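Local coordinates for protein putative citrate lyase, alfa subunit (Streptococcus mutans, PDB 2HJ0) that is a putative alpha subunit of citrate lyase, a two-sheet alpha/beta protein of the CitF family, at residues A260-Y270 with V287-M295. Numbering follows the deposited sequence.
Sequences AAKVITSSPYY and VTRFMREQM
The carbonyl oxygen of Ala-261, a residue whose methyl packs against segment 287-295 of helix 282-297, is gripped twice from Thr-265: by the backbone N at 2.8 Å and by OG1, also at 2.8 Å from Ala-261 O. The hydroxyl approaches 32° out of the carbonyl plane. With chi1 at 57°, OG1 sits between the backbone N and the carbonyl carbon; this turns the hydroxyl back onto its own helix and leaves CG2 to face the neighbour, where it lies 3.7 Å from Gln-294 CB. No hydrogen bond joins the two segments, and apolar packing carries the contact. Ala-261 and Met-291 form the nearest CA pair between the segments, 5.3 Å apart, and the small CB of Ala-261 fits between Phe-290 CB and Val-287 CG2. The latter methyl also meets Ala-260 CB. Deeper in, Ile-264 CD1 touches CE of Met-291, a selenomethionine bent at chi3, and the two side chains cross at about a right angle; Ile-264 and Val-287 both reach on to Val-371 of strand 369-372. Beyond the helix end the chain turns back, laying one face of the Tyr-270 ring, near its rim, over Thr-265 CA, while CG of selenomethionine Met-295 lies at the ring edge. Tyr-270 OH is 3.2 Å from Gln-294 O, but its hydrogen bond is to Asp-298 OD2. The axes of segments 260-265 and 287-295 approach to 8.8 Å and cross at -41°. Helix 282-297 is the connection of a beta-alpha-beta crossover between the parallel strands 275-277 and 302-305, consistent with a Rossmann-like alpha/beta fold.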
loop_
_atom_site.group_PDB
_atom_site.type_symbol
_atom_site.label_atom_id
_atom_site.label_comp_id
_atom_site.label_asym_id
_atom_site.label_seq_id
_atom_site.Cartn_x
_atom_site.Cartn_y
_atom_site.Cartn_z
ATOM N N ALA A 260 29.465 -9.287 -22.171
ATOM C CA ALA A 260 28.061 -9.139 -21.808
ATOM C C ALA A 260 27.519 -7.767 -22.211
ATOM O O ALA A 260 26.438 -7.660 -22.793
ATOM C CB ALA A 260 27.885 -9.355 -20.313
ATOM N N ALA A 261 28.272 -6.717 -21.901
ATOM C CA ALA A 261 27.848 -5.364 -22.248
ATOM C C ALA A 261 27.724 -5.168 -23.761
ATOM O O ALA A 261 26.822 -4.464 -24.221
ATOM C CB ALA A 261 28.811 -4.349 -21.669
ATOM N N LYS A 262 28.621 -5.792 -24.531
ATOM C CA LYS A 262 28.578 -5.667 -25.989
ATOM C C LYS A 262 27.317 -6.321 -26.523
ATOM O O LYS A 262 26.748 -5.869 -27.515
ATOM C CB LYS A 262 29.804 -6.305 -26.647
ATOM C CG LYS A 262 31.083 -5.485 -26.547
ATOM C CD LYS A 262 32.313 -6.284 -27.040
ATOM C CE LYS A 262 33.648 -5.551 -26.803
ATOM N NZ LYS A 262 34.817 -6.427 -27.124
ATOM N N VAL A 263 26.872 -7.380 -25.861
ATOM C CA VAL A 263 25.662 -8.043 -26.306
ATOM C C VAL A 263 24.468 -7.108 -26.066
ATOM O O VAL A 263 23.618 -6.951 -26.939
ATOM C CB VAL A 263 25.457 -9.383 -25.578
ATOM C CG1 VAL A 263 24.160 -10.024 -26.023
ATOM C CG2 VAL A 263 26.622 -10.303 -25.867
ATOM N N ILE A 264 24.432 -6.471 -24.898
ATOM C CA ILE A 264 23.361 -5.544 -24.538
ATOM C C ILE A 264 23.370 -4.303 -25.428
ATOM O O ILE A 264 22.352 -3.943 -26.026
ATOM C CB ILE A 264 23.497 -5.076 -23.049
ATOM C CG1 ILE A 264 23.343 -6.275 -22.106
ATOM C CG2 ILE A 264 22.439 -4.039 -22.696
ATOM C CD1 ILE A 264 23.799 -5.990 -20.703
ATOM N N THR A 265 24.517 -3.640 -25.516
ATOM C CA THR A 265 24.619 -2.444 -26.344
ATOM C C THR A 265 24.497 -2.719 -27.840
ATOM O O THR A 265 24.439 -1.790 -28.623
ATOM C CB THR A 265 25.930 -1.719 -26.097
ATOM O OG1 THR A 265 27.019 -2.611 -26.354
ATOM C CG2 THR A 265 25.993 -1.242 -24.662
ATOM N N SER A 266 24.461 -3.982 -28.248
ATOM C CA SER A 266 24.307 -4.272 -29.664
ATOM C C SER A 266 22.955 -4.918 -29.885
ATOM O O SER A 266 22.609 -5.283 -31.001
ATOM C CB SER A 266 25.384 -5.234 -30.169
ATOM O OG SER A 266 26.686 -4.692 -30.046
ATOM N N SER A 267 22.180 -5.065 -28.823
ATOM C CA SER A 267 20.883 -5.702 -28.953
ATOM C C SER A 267 19.849 -4.736 -29.502
ATOM O O SER A 267 20.037 -3.522 -29.465
ATOM C CB SER A 267 20.423 -6.234 -27.592
ATOM O OG SER A 267 19.984 -5.184 -26.748
ATOM N N PRO A 268 18.729 -5.265 -30.017
ATOM C CA PRO A 268 17.677 -4.401 -30.562
ATOM C C PRO A 268 16.870 -3.727 -29.453
ATOM O O PRO A 268 15.789 -3.217 -29.700
ATOM C CB PRO A 268 16.820 -5.378 -31.354
ATOM C CG PRO A 268 16.873 -6.584 -30.477
ATOM C CD PRO A 268 18.348 -6.684 -30.143
ATOM N N TYR A 269 17.403 -3.722 -28.237
ATOM C CA TYR A 269 16.701 -3.126 -27.107
ATOM C C TYR A 269 17.493 -1.935 -26.580
ATOM O O TYR A 269 16.995 -1.131 -25.783
ATOM C CB TYR A 269 16.529 -4.166 -26.005
ATOM C CG TYR A 269 15.861 -5.443 -26.465
ATOM C CD1 TYR A 269 14.480 -5.503 -26.656
ATOM C CD2 TYR A 269 16.615 -6.598 -26.707
ATOM C CE1 TYR A 269 13.858 -6.692 -27.071
ATOM C CE2 TYR A 269 16.008 -7.791 -27.125
ATOM C CZ TYR A 269 14.627 -7.833 -27.303
ATOM O OH TYR A 269 14.017 -9.006 -27.693
ATOM N N TYR A 270 18.738 -1.832 -27.027
ATOM C CA TYR A 270 19.601 -0.739 -26.611
ATOM C C TYR A 270 19.278 0.523 -27.399
ATOM O O TYR A 270 19.647 0.667 -28.567
ATOM C CB TYR A 270 21.068 -1.115 -26.809
ATOM C CG TYR A 270 22.013 0.004 -26.476
ATOM C CD1 TYR A 270 22.678 0.700 -27.472
ATOM C CD2 TYR A 270 22.211 0.386 -25.156
ATOM C CE1 TYR A 270 23.521 1.756 -27.159
ATOM C CE2 TYR A 270 23.045 1.434 -24.825
ATOM C CZ TYR A 270 23.702 2.123 -25.831
ATOM O OH TYR A 270 24.529 3.181 -25.512
ATOM N N VAL A 287 29.511 -5.620 -15.483
ATOM C CA VAL A 287 28.967 -5.304 -16.788
ATOM C C VAL A 287 28.496 -3.850 -16.854
ATOM O O VAL A 287 28.559 -3.234 -17.913
ATOM C CB VAL A 287 27.802 -6.264 -17.138
ATOM C CG1 VAL A 287 26.630 -6.014 -16.206
ATOM C CG2 VAL A 287 27.388 -6.089 -18.578
ATOM N N THR A 288 28.047 -3.294 -15.729
ATOM C CA THR A 288 27.568 -1.910 -15.724
ATOM C C THR A 288 28.665 -0.892 -16.064
ATOM O O THR A 288 28.380 0.169 -16.617
ATOM C CB THR A 288 26.938 -1.498 -14.364
ATOM O OG1 THR A 288 27.957 -1.410 -13.368
ATOM C CG2 THR A 288 25.911 -2.486 -13.925
ATOM N N ARG A 289 29.912 -1.206 -15.731
ATOM C CA ARG A 289 31.021 -0.304 -16.026
ATOM C C ARG A 289 31.147 -0.095 -17.524
ATOM O O ARG A 289 31.142 1.042 -18.003
ATOM C CB ARG A 289 32.347 -0.862 -15.493
ATOM C CG ARG A 289 33.572 -0.145 -16.035
ATOM C CD ARG A 289 34.859 -0.912 -15.778
ATOM N NE ARG A 289 35.273 -0.879 -14.379
ATOM C CZ ARG A 289 36.258 -1.624 -13.886
ATOM N NH1 ARG A 289 36.913 -2.455 -14.685
ATOM N NH2 ARG A 289 36.589 -1.539 -12.600
ATOM N N PHE A 290 31.256 -1.193 -18.265
ATOM C CA PHE A 290 31.394 -1.119 -19.718
ATOM C C PHE A 290 30.137 -0.563 -20.353
ATOM O O PHE A 290 30.195 0.168 -21.340
ATOM C CB PHE A 290 31.707 -2.504 -20.297
ATOM C CG PHE A 290 32.928 -3.131 -19.703
ATOM C CD1 PHE A 290 32.863 -3.769 -18.472
ATOM C CD2 PHE A 290 34.162 -3.018 -20.335
ATOM C CE1 PHE A 290 34.008 -4.282 -17.877
ATOM C CE2 PHE A 290 35.315 -3.524 -19.751
ATOM C CZ PHE A 290 35.239 -4.157 -18.518
HETATM N N MSE A 291 29.000 -0.903 -19.767
HETATM C CA MSE A 291 27.721 -0.442 -20.271
HETATM C C MSE A 291 27.656 1.089 -20.198
HETATM O O MSE A 291 27.300 1.751 -21.180
HETATM C CB MSE A 291 26.596 -1.063 -19.448
HETATM C CG MSE A 291 25.400 -1.514 -20.260
HETATM SE SE MSE A 291 23.962 -2.068 -19.108
HETATM C CE MSE A 291 24.815 -3.613 -18.304
ATOM N N ARG A 292 28.006 1.632 -19.029
ATOM C CA ARG A 292 28.016 3.077 -18.791
ATOM C C ARG A 292 28.846 3.786 -19.870
ATOM O O ARG A 292 28.384 4.741 -20.496
ATOM C CB ARG A 292 28.600 3.392 -17.399
ATOM C CG ARG A 292 28.505 4.867 -16.995
ATOM C CD ARG A 292 29.046 5.131 -15.596
ATOM N NE ARG A 292 30.487 5.351 -15.606
ATOM C CZ ARG A 292 31.070 6.540 -15.738
ATOM N NH1 ARG A 292 30.334 7.637 -15.860
ATOM N NH2 ARG A 292 32.396 6.627 -15.779
ATOM N N GLU A 293 30.069 3.304 -20.074
ATOM C CA GLU A 293 30.979 3.851 -21.065
ATOM C C GLU A 293 30.287 3.951 -22.422
ATOM O O GLU A 293 30.320 4.992 -23.068
ATOM C CB GLU A 293 32.213 2.953 -21.172
ATOM C CG GLU A 293 33.377 3.547 -21.953
ATOM C CD GLU A 293 34.466 2.520 -22.256
ATOM O OE1 GLU A 293 34.970 1.885 -21.299
ATOM O OE2 GLU A 293 34.819 2.352 -23.450
ATOM N N GLN A 294 29.652 2.870 -22.850
ATOM C CA GLN A 294 28.958 2.875 -24.127
ATOM C C GLN A 294 27.772 3.809 -24.114
ATOM O O GLN A 294 27.437 4.400 -25.135
ATOM C CB GLN A 294 28.491 1.469 -24.492
ATOM C CG GLN A 294 29.384 0.765 -25.505
ATOM C CD GLN A 294 29.146 1.243 -26.919
ATOM O OE1 GLN A 294 29.207 2.438 -27.203
ATOM N NE2 GLN A 294 28.871 0.305 -27.820
HETATM N N MSE A 295 27.122 3.934 -22.965
HETATM C CA MSE A 295 25.969 4.819 -22.870
HETATM C C MSE A 295 26.426 6.262 -22.945
HETATM O O MSE A 295 25.678 7.128 -23.394
HETATM C CB MSE A 295 25.219 4.597 -21.562
HETATM C CG MSE A 295 24.477 3.274 -21.479
HETATM SE SE MSE A 295 23.832 2.914 -19.675
HETATM C CE MSE A 295 22.312 4.136 -19.679
#